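Local structure of putative ABC transporter subunit, substrate-binding component (Rhodopseudomonas palustris, 4EVS) at residues 94-99 with 306-311; 296-301 with 313-318; 174-179 with 198-203. The protein binds 4-hydroxybenzoate and probably serves as the substrate-binding component of an ABC transporter taking up benzoate derivatives. One frame throughout, in Å; residues are numbered along the deposited sequence. Where two conformers were deposited one is given.

Contact 1. Residues 94-99 with 306-311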
loop_
_atom_site.group_PDB
_atom_site.type_symbol
_atom_site.label_atom_id
_atom_site.label_comp_id
_atom_site.label_asym_id
_atom_site.label_seq_id
_atom_site.Cartn_x
_atom_site.Cartn_y
_atom_site.Cartn_z
ATOM N N GLU A 94 -0.849 1.362 -25.737
ATOM C CA GLU A 94 -1.330 2.021 -26.960
ATOM C C GLU A 94 -1.593 3.500 -26.724
ATOM O O GLU A 94 -1.440 4.291 -27.659
ATOM C CB GLU A 94 -2.519 1.308 -27.660
ATOM C CG GLU A 94 -2.184 -0.077 -28.243
ATOM C CD GLU A 94 -0.960 -0.072 -29.161
ATOM O OE1 GLU A 94 -1.049 0.418 -30.331
ATOM O OE2 GLU A 94 0.113 -0.523 -28.677
ATOM N N ALA A 95 -1.892 3.913 -25.478
ATOM C CA ALA A 95 -2.035 5.365 -25.193
ATOM C C ALA A 95 -0.678 6.076 -25.092
ATOM O O ALA A 95 -0.612 7.317 -25.077
ATOM C CB ALA A 95 -2.843 5.627 -23.915
ATOM N N LYS A 96 0.393 5.296 -25.021
ATOM C CA LYS A 96 1.736 5.786 -24.780
ATOM C C LYS A 96 1.840 6.585 -23.461
ATOM O O LYS A 96 2.493 7.617 -23.376
ATOM C CB LYS A 96 2.287 6.562 -25.975
ATOM C CG LYS A 96 2.359 5.743 -27.251
ATOM C CD LYS A 96 3.048 6.499 -28.382
ATOM C CE LYS A 96 3.360 5.568 -29.577
ATOM N NZ LYS A 96 3.874 6.252 -30.823
ATOM N N VAL A 97 1.240 6.038 -22.421
ATOM C CA VAL A 97 1.149 6.660 -21.077
ATOM C C VAL A 97 1.560 5.682 -20.003
ATOM O O VAL A 97 0.869 4.717 -19.813
ATOM C CB VAL A 97 -0.321 7.107 -20.816
ATOM C CG1 VAL A 97 -0.553 7.533 -19.404
ATOM C CG2 VAL A 97 -0.746 8.218 -21.812
ATOM N N PRO A 98 2.607 5.987 -19.241
ATOM C CA PRO A 98 2.918 5.142 -18.116
ATOM C C PRO A 98 1.983 5.325 -16.959
ATOM O O PRO A 98 1.379 6.370 -16.821
ATOM C CB PRO A 98 4.325 5.575 -17.711
ATOM C CG PRO A 98 4.869 6.240 -18.906
ATOM C CD PRO A 98 3.695 6.945 -19.475
HETATM N N MSE A 99 1.892 4.275 -16.138
HETATM C CA MSE A 99 1.151 4.281 -14.881
HETATM C C MSE A 99 2.102 4.075 -13.708
HETATM O O MSE A 99 2.834 3.073 -13.660
HETATM C CB MSE A 99 0.070 3.205 -14.875
HETATM C CG MSE A 99 -0.706 3.128 -13.559
HETATM SE SE MSE A 99 -2.277 1.985 -13.575
HETATM C CE MSE A 99 -1.445 0.293 -13.842
ATOM N N GLN A 306 6.484 12.958 -24.940
ATOM C CA GLN A 306 5.750 11.721 -24.650
ATOM C C GLN A 306 6.516 10.576 -25.283
ATOM O O GLN A 306 6.507 10.424 -26.510
ATOM C CB GLN A 306 4.342 11.821 -25.225
ATOM C CG GLN A 306 3.460 10.648 -24.846
ATOM C CD GLN A 306 1.971 10.991 -24.986
ATOM O OE1 GLN A 306 1.618 12.099 -25.387
ATOM N NE2 GLN A 306 1.111 10.053 -24.670
ATOM N N ASP A 307 7.226 9.817 -24.454
ATOM C CA ASP A 307 8.125 8.729 -24.876
ATOM C C ASP A 307 8.219 7.703 -23.742
ATOM O O ASP A 307 9.195 7.644 -22.989
ATOM C CB ASP A 307 9.481 9.271 -25.238
ATOM C CG ASP A 307 10.399 8.245 -25.889
ATOM O OD1 ASP A 307 10.104 7.023 -25.883
ATOM O OD2 ASP A 307 11.439 8.718 -26.427
ATOM N N PRO A 308 7.179 6.873 -23.624
ATOM C CA PRO A 308 7.080 6.063 -22.427
ATOM C C PRO A 308 8.207 5.034 -22.307
ATOM O O PRO A 308 8.651 4.736 -21.214
ATOM C CB PRO A 308 5.732 5.355 -22.602
ATOM C CG PRO A 308 5.405 5.468 -24.037
ATOM C CD PRO A 308 5.960 6.768 -24.444
ATOM N N GLU A 309 8.702 4.515 -23.415
ATOM C CA GLU A 309 9.811 3.559 -23.303
ATOM C C GLU A 309 11.039 4.221 -22.687
ATOM O O GLU A 309 11.724 3.657 -21.815
ATOM C CB GLU A 309 10.172 3.001 -24.668
ATOM C CG GLU A 309 11.192 1.903 -24.607
ATOM C CD GLU A 309 11.525 1.322 -26.014
ATOM O OE1 GLU A 309 10.976 1.794 -27.046
ATOM O OE2 GLU A 309 12.348 0.398 -26.095
ATOM N N LYS A 310 11.334 5.428 -23.148
ATOM C CA LYS A 310 12.484 6.163 -22.600
ATOM C C LYS A 310 12.263 6.509 -21.116
ATOM O O LYS A 310 13.189 6.423 -20.304
ATOM C CB LYS A 310 12.753 7.417 -23.459
ATOM C CG LYS A 310 14.001 8.219 -23.067
ATOM C CD LYS A 310 14.274 9.345 -24.082
ATOM C CE LYS A 310 15.744 9.748 -24.064
ATOM N NZ LYS A 310 15.957 10.988 -24.886
ATOM N N ALA A 311 11.056 6.925 -20.791
ATOM C CA ALA A 311 10.665 7.274 -19.435
ATOM C C ALA A 311 10.881 6.109 -18.472
ATOM O O ALA A 311 11.511 6.257 -17.416
ATOM C CB ALA A 311 9.208 7.675 -19.402
HETATM O O HOH W 1 -1.683 9.543 -25.318
#
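The carboxamide of Gln306 meets the carbonyl of Lys96, and the two planes are used differently. Lys96 O lies almost in the amide plane of Gln306, only 7° out of it, and takes a nearly straight hydrogen bond from NE2 at 3.1 Å. Seen from the acceptor, NE2 stands well above the carbonyl plane of Lys96, 63° out of it. The other amide hydrogen of NE2 is given to a water at 2.9 Å; that water also lies by Ala95 O, but so close that the second bond is doubtful. Ala95 O itself is close to NE2, but the angle is too poor for a direct bond. The side chain reaches this site with CG anti to the backbone N (chi1 -174°) and an extended course beyond it; on the way, CG passes 3.5 Å from Lys96 O.

The pyrrolidine of Pro308 fills the space beside the same peptide. Its CG lies 3.8 Å from Lys96 CB and 3.7 Å from Lys96 O, while its CB meets Pro98 CG at 3.9 Å, the two proline rings crossing at about a right angle. An alanine at Pro308, lacking CG and CD, would probably open a gap beside Lys96 CB and its carbonyl, though the CB contact with Pro98 could remain. Tyr115 also touches Pro308, and Tyr75 of strand 75-78 touches Pro98.

Both backbones are at helix ends. Lys96, with positive phi, closes helix 92-95 in a Schellman motif, whereas Asp307 is the N-cap of helix 308-315, accepting a weak bond from Lys310 N at its OD1. A finished helix turning into a parallel strand, 99-101, thus packs against the start of another helix, as befits the alpha/beta lobe of a type I periplasmic binding protein.

Contact 2. Residues 296-301 with 313-318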
loop_
_atom_site.group_PDB
_atom_site.type_symbol
_atom_site.label_atom_id
_atom_site.label_comp_id
_atom_site.label_asym_id
_atom_site.label_seq_id
_atom_site.Cartn_x
_atom_site.Cartn_y
_atom_site.Cartn_z
ATOM N N TYR A 296 8.788 13.016 -12.052
ATOM C CA TYR A 296 9.716 14.096 -12.389
ATOM C C TYR A 296 10.947 13.571 -13.155
ATOM O O TYR A 296 11.409 14.216 -14.114
ATOM C CB TYR A 296 10.104 14.926 -11.181
ATOM C CG TYR A 296 9.083 15.985 -10.787
ATOM C CD1 TYR A 296 7.707 15.728 -10.807
ATOM C CD2 TYR A 296 9.492 17.243 -10.349
ATOM C CE1 TYR A 296 6.799 16.703 -10.431
ATOM C CE2 TYR A 296 8.593 18.215 -9.968
ATOM C CZ TYR A 296 7.252 17.955 -10.010
ATOM O OH TYR A 296 6.354 18.895 -9.593
ATOM N N LYS A 297 11.496 12.445 -12.704
ATOM C CA LYS A 297 12.639 11.830 -13.363
ATOM C C LYS A 297 12.317 11.410 -14.809
ATOM O O LYS A 297 13.126 11.592 -15.723
ATOM C CB LYS A 297 13.113 10.643 -12.552
ATOM C CG LYS A 297 14.267 9.874 -13.159
ATOM C CD LYS A 297 15.542 10.671 -13.200
ATOM C CE LYS A 297 16.757 9.782 -13.582
ATOM N NZ LYS A 297 17.990 10.328 -12.966
HETATM N N MSE A 298 11.132 10.833 -15.008
HETATM C CA MSE A 298 10.691 10.459 -16.358
HETATM C C MSE A 298 10.558 11.647 -17.278
HETATM O O MSE A 298 10.975 11.583 -18.420
HETATM C CB MSE A 298 9.406 9.640 -16.298
HETATM C CG MSE A 298 9.645 8.293 -15.663
HETATM SE SE MSE A 298 8.146 7.051 -15.851
HETATM C CE MSE A 298 6.975 7.934 -14.767
ATOM N N ILE A 299 10.029 12.757 -16.755
ATOM C CA ILE A 299 9.897 13.976 -17.580
ATOM C C ILE A 299 11.270 14.538 -17.899
ATOM O O ILE A 299 11.517 14.989 -19.012
ATOM C CB ILE A 299 8.999 15.010 -16.877
ATOM C CG1 ILE A 299 7.553 14.476 -16.729
ATOM C CG2 ILE A 299 9.044 16.333 -17.596
ATOM C CD1 ILE A 299 6.635 15.271 -15.819
ATOM N N GLU A 300 12.180 14.506 -16.927
ATOM C CA GLU A 300 13.548 14.976 -17.138
ATOM C C GLU A 300 14.228 14.180 -18.232
ATOM O O GLU A 300 14.865 14.728 -19.159
ATOM C CB GLU A 300 14.304 14.834 -15.815
ATOM C CG GLU A 300 15.815 14.957 -15.878
ATOM C CD GLU A 300 16.244 16.327 -16.206
ATOM O OE1 GLU A 300 15.425 17.268 -16.021
ATOM O OE2 GLU A 300 17.420 16.485 -16.648
ATOM N N ALA A 301 14.082 12.870 -18.144
ATOM C CA ALA A 301 14.768 11.961 -19.051
ATOM C C ALA A 301 14.286 12.052 -20.482
ATOM O O ALA A 301 15.068 11.864 -21.425
ATOM C CB ALA A 301 14.591 10.544 -18.543
ATOM N N ALA A 313 12.656 3.479 -18.885
ATOM C CA ALA A 313 14.057 3.074 -18.836
ATOM C C ALA A 313 14.834 3.927 -17.798
ATOM O O ALA A 313 15.755 3.456 -17.150
ATOM C CB ALA A 313 14.711 3.154 -20.234
ATOM N N ALA A 314 14.436 5.174 -17.632
ATOM C CA ALA A 314 15.132 6.075 -16.712
ATOM C C ALA A 314 14.903 5.790 -15.245
ATOM O O ALA A 314 15.638 6.300 -14.397
ATOM C CB ALA A 314 14.760 7.518 -17.018
ATOM N N VAL A 315 13.866 5.015 -14.918
ATOM C CA VAL A 315 13.555 4.723 -13.495
ATOM C C VAL A 315 13.652 3.286 -13.108
ATOM O O VAL A 315 13.599 2.987 -11.917
ATOM C CB VAL A 315 12.169 5.268 -13.075
ATOM C CG1 VAL A 315 12.160 6.792 -13.189
ATOM C CG2 VAL A 315 11.018 4.675 -13.906
ATOM N N LYS A 316 13.759 2.371 -14.083
ATOM C CA LYS A 316 13.488 0.955 -13.747
ATOM C C LYS A 316 14.571 0.284 -12.928
ATOM O O LYS A 316 14.340 -0.821 -12.421
ATOM C CB LYS A 316 13.181 0.124 -14.988
ATOM C CG LYS A 316 14.314 -0.065 -15.922
ATOM C CD LYS A 316 13.852 -0.998 -17.062
ATOM C CE LYS A 316 14.810 -0.965 -18.263
ATOM N NZ LYS A 316 15.785 -2.090 -18.330
ATOM N N ASP A 317 15.728 0.916 -12.743
ATOM C CA ASP A 317 16.664 0.441 -11.714
ATOM C C ASP A 317 17.212 1.529 -10.798
ATOM O O ASP A 317 18.296 1.396 -10.224
ATOM C CB ASP A 317 17.788 -0.505 -12.258
ATOM C CG ASP A 317 18.856 0.199 -13.044
ATOM O OD1 ASP A 317 18.748 1.429 -13.279
ATOM O OD2 ASP A 317 19.838 -0.518 -13.442
HETATM N N MSE A 318 16.439 2.609 -10.644
HETATM C CA MSE A 318 16.858 3.719 -9.781
HETATM C C MSE A 318 16.888 3.320 -8.294
HETATM O O MSE A 318 16.101 2.493 -7.826
HETATM C CB MSE A 318 15.927 4.898 -9.966
HETATM C CG MSE A 318 16.397 6.200 -9.393
HETATM SE SE MSE A 318 15.181 7.602 -10.031
HETATM C CE MSE A 318 13.639 6.502 -10.309
#
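Ala301 and Ala314 meet methyl to methyl, their CB atoms 3.4 Å apart, closer than two methyl groups normally approach. With no longer side chain between them, the helices come close here: the nearest CA pair across the contact, Met298 and Ala314, is separated by 6.3 Å.

The remaining apolar packing centres on one branch of Val315. CG1, anti to the carbonyl carbon (chi1 -63°), touches Lys297 CG at 3.7 Å and Met298 CG at 3.8 Å. The side chains of Met298, a selenomethionine, and Val315 are roughly perpendicular, whereas Lys297 and Val315 run alongside one another with opposite headings. Lys297 thus contributes its aliphatic stem. The selenium of Met318, also a selenomethionine, lies 4.0 Å from Lys297 CG in the conformer given, but the residue was deposited in two, which makes this contact doubtful.

Polar contributions are slight. No hydrogen bond spans the segments; Lys297 CE merely rests 3.7 Å from Ala314 O. Within 313-318, a type I turn from Val315 to Met318 is closed by Met318 N to Val315 O at 3.1 Å.

That turn leads from helix 308-315 into strand 319-322, and Met318 is backbone-bonded to Ile329. Leu294 of helix 283-302 also touches Val315 and Met318, while Met298 reaches Tyr75 of strand 75-78.

Contact 3. Residues 174-179 with 198-203. With PHB (p-hydroxybenzoic acid), chain I; SO4 (sulfate ion), chain F.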
loop_
_atom_site.group_PDB
_atom_site.type_symbol
_atom_site.label_atom_id
_atom_site.label_comp_id
_atom_site.label_asym_id
_atom_site.label_seq_id
_atom_site.Cartn_x
_atom_site.Cartn_y
_atom_site.Cartn_z
ATOM N N VAL A 174 -10.019 -18.549 5.498
ATOM C CA VAL A 174 -11.283 -18.048 5.017
ATOM C C VAL A 174 -11.061 -16.839 4.137
ATOM O O VAL A 174 -10.358 -15.880 4.518
ATOM C CB VAL A 174 -12.228 -17.701 6.171
ATOM C CG1 VAL A 174 -13.595 -17.157 5.643
ATOM C CG2 VAL A 174 -12.415 -18.926 7.080
ATOM N N ARG A 175 -11.687 -16.910 2.958
ATOM C CA ARG A 175 -11.767 -15.784 2.048
ATOM C C ARG A 175 -13.112 -15.114 2.225
ATOM O O ARG A 175 -14.151 -15.701 1.873
ATOM C CB ARG A 175 -11.568 -16.236 0.603
ATOM C CG ARG A 175 -10.184 -16.858 0.324
ATOM C CD ARG A 175 -10.027 -17.340 -1.132
ATOM N NE ARG A 175 -8.713 -17.939 -1.345
ATOM C CZ ARG A 175 -8.264 -18.381 -2.512
ATOM N NH1 ARG A 175 -9.019 -18.286 -3.594
ATOM N NH2 ARG A 175 -7.040 -18.903 -2.594
HETATM N N MSE A 176 -13.084 -13.862 2.727
HETATM C CA MSE A 176 -14.273 -13.080 3.055
HETATM C C MSE A 176 -14.627 -12.213 1.888
HETATM O O MSE A 176 -13.810 -11.379 1.498
HETATM C CB MSE A 176 -13.982 -12.175 4.249
HETATM C CG MSE A 176 -13.616 -12.958 5.493
HETATM SE SE MSE A 176 -13.022 -11.807 6.982
HETATM C CE MSE A 176 -11.432 -11.063 6.097
ATOM N N PRO A 177 -15.850 -12.337 1.357
ATOM C CA PRO A 177 -16.207 -11.402 0.289
ATOM C C PRO A 177 -15.993 -9.947 0.734
ATOM O O PRO A 177 -16.182 -9.605 1.906
ATOM C CB PRO A 177 -17.686 -11.686 0.049
ATOM C CG PRO A 177 -17.837 -13.142 0.487
ATOM C CD PRO A 177 -16.908 -13.320 1.647
ATOM N N LEU A 178 -15.583 -9.101 -0.186
ATOM C CA LEU A 178 -15.440 -7.687 0.150
ATOM C C LEU A 178 -16.706 -7.021 0.669
ATOM O O LEU A 178 -16.636 -6.015 1.397
ATOM C CB LEU A 178 -14.938 -6.896 -1.054
ATOM C CG LEU A 178 -13.467 -6.837 -1.309
ATOM C CD1 LEU A 178 -13.197 -5.969 -2.570
ATOM C CD2 LEU A 178 -12.712 -6.258 -0.108
ATOM N N ALA A 179 -17.860 -7.556 0.291
ATOM C CA ALA A 179 -19.144 -7.085 0.817
ATOM C C ALA A 179 -19.366 -7.379 2.298
ATOM O O ALA A 179 -20.377 -6.951 2.865
ATOM C CB ALA A 179 -20.289 -7.725 0.008
ATOM N N ILE A 198 -4.163 -15.172 14.588
ATOM C CA ILE A 198 -4.815 -14.834 13.316
ATOM C C ILE A 198 -3.849 -14.097 12.441
ATOM O O ILE A 198 -3.115 -13.260 12.941
ATOM C CB ILE A 198 -6.023 -13.876 13.569
ATOM C CG1 ILE A 198 -7.105 -14.525 14.470
ATOM C CG2 ILE A 198 -6.626 -13.391 12.256
ATOM C CD1 ILE A 198 -8.052 -13.462 15.054
ATOM N N PHE A 199 -3.850 -14.440 11.158
ATOM C CA PHE A 199 -3.224 -13.587 10.143
ATOM C C PHE A 199 -4.313 -13.031 9.239
ATOM O O PHE A 199 -5.158 -13.767 8.739
ATOM C CB PHE A 199 -2.217 -14.338 9.267
ATOM C CG PHE A 199 -1.700 -13.498 8.127
ATOM C CD1 PHE A 199 -0.891 -12.387 8.375
ATOM C CD2 PHE A 199 -2.093 -13.741 6.822
ATOM C CE1 PHE A 199 -0.460 -11.559 7.351
ATOM C CE2 PHE A 199 -1.664 -12.931 5.801
ATOM C CZ PHE A 199 -0.869 -11.827 6.059
ATOM N N THR A 200 -4.329 -11.721 9.090
ATOM C CA THR A 200 -5.374 -11.061 8.285
ATOM C C THR A 200 -4.842 -10.024 7.324
ATOM O O THR A 200 -3.850 -9.319 7.621
ATOM C CB THR A 200 -6.516 -10.466 9.162
ATOM O OG1 THR A 200 -7.685 -10.208 8.369
ATOM C CG2 THR A 200 -6.096 -9.186 9.919
ATOM N N PHE A 201 -5.576 -9.911 6.207
ATOM C CA PHE A 201 -5.527 -8.744 5.333
ATOM C C PHE A 201 -6.957 -8.416 4.877
ATOM O O PHE A 201 -7.682 -9.317 4.434
ATOM C CB PHE A 201 -4.677 -8.934 4.072
ATOM C CG PHE A 201 -5.000 -7.929 2.984
ATOM C CD1 PHE A 201 -4.467 -6.639 3.053
ATOM C CD2 PHE A 201 -5.892 -8.202 1.965
ATOM C CE1 PHE A 201 -4.800 -5.693 2.139
ATOM C CE2 PHE A 201 -6.185 -7.247 1.018
ATOM C CZ PHE A 201 -5.656 -6.007 1.116
ATOM N N LEU A 202 -7.332 -7.138 4.959
ATOM C CA LEU A 202 -8.469 -6.515 4.250
ATOM C C LEU A 202 -7.945 -5.152 3.775
ATOM O O LEU A 202 -6.984 -4.613 4.333
ATOM C CB LEU A 202 -9.698 -6.322 5.157
ATOM C CG LEU A 202 -10.109 -7.500 6.043
ATOM C CD1 LEU A 202 -9.346 -7.510 7.349
ATOM C CD2 LEU A 202 -11.639 -7.475 6.273
ATOM N N PRO A 203 -8.567 -4.585 2.733
ATOM C CA PRO A 203 -8.099 -3.250 2.298
ATOM C C PRO A 203 -8.316 -2.214 3.399
ATOM O O PRO A 203 -9.372 -2.231 4.068
ATOM C CB PRO A 203 -8.948 -2.985 1.067
ATOM C CG PRO A 203 -10.126 -3.835 1.208
ATOM C CD PRO A 203 -9.700 -5.043 1.915
HETATM C "C1'" PHB I . -5.439 -3.533 -3.265
HETATM O "O1'" PHB I . -6.624 -3.612 -3.699
HETATM O "O2'" PHB I . -4.433 -3.964 -3.914
HETATM C C1 PHB I . -5.241 -2.988 -1.890
HETATM C C2 PHB I . -6.137 -2.105 -1.345
HETATM C C3 PHB I . -5.953 -1.645 -0.052
HETATM C C4 PHB I . -4.824 -1.994 0.689
HETATM C C5 PHB I . -3.881 -2.839 0.109
HETATM C C6 PHB I . -4.110 -3.333 -1.168
HETATM O O4 PHB I . -4.671 -1.507 1.953
HETATM S S SO4 F . -6.675 -19.508 -6.244
HETATM O O1 SO4 F . -8.015 -18.942 -6.151
HETATM O O2 SO4 F . -6.727 -20.752 -7.023
HETATM O O3 SO4 F . -5.789 -18.527 -6.878
HETATM O O4 SO4 F . -6.140 -19.808 -4.923
#
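Met176 and Leu202 touch although their strands are not sheet neighbours: strand 141-147 runs between 169-176 and 197-201, and even the closest CA pair, Leu178 and Leu202, is 8.2 Å apart. Selenomethionine Met176 reaches across with its terminal methyl. The bend at its end (chi3 -63°) brings CE to 3.6 Å from Leu202 CD2. Nearer the cleft, Leu178 CD2 packs 3.8 Å from Pro203 CG. Ser147 of the intervening strand touches Leu178, Leu202 and Pro203, and Thr200 OG1 is hydrogen-bonded to Ala145 O there.

Strand 169-176, helix 184-193 and strand 197-201 form a beta-alpha-beta crossover that skips one strand, as in Rossmann-like lobes of periplasmic binding proteins. The C-terminal end of strand 197-201 and the loop after it line the 4-hydroxybenzoate pocket through Phe201 and Pro203. Pro203 CB lies 3.5 Å from ligand C3. The Phe201 ring presents its edge, CE1 reaching ligand C5 at 3.6 Å with C4 near the ring plane. Tyr149 and Asp232 are among the residues that hydrogen-bond the ligand.

On the outside, Arg175 NH1 and NH2 grip a sulfate, probably from the crystallisation liquor, at O1 (2.8 Å) and O4 (2.7 Å), while NE pairs with Glu156.

Contacts 1 and 2 are neighbours, their centres 11 Å apart, and share helix 308-315: its N-terminal end serves contact 1, its C-terminal end contact 2. Their segments alternate along the chain (94-99, 296-301, 306-311, 313-318), so late helices return to pack beside the sheet that holds strands 75-78 and 99-101. Contact 3 lies in the other sheet, on the opposite side of the chain's centre, about 35 and 36 Å from contacts 1 and 2 between centres. It is nested inside the loop closed by contact 1 and precedes contact 2. The chain therefore builds one lobe, then the other, and comes back; of the three, contact 3 alone holds ligand-pocket residues.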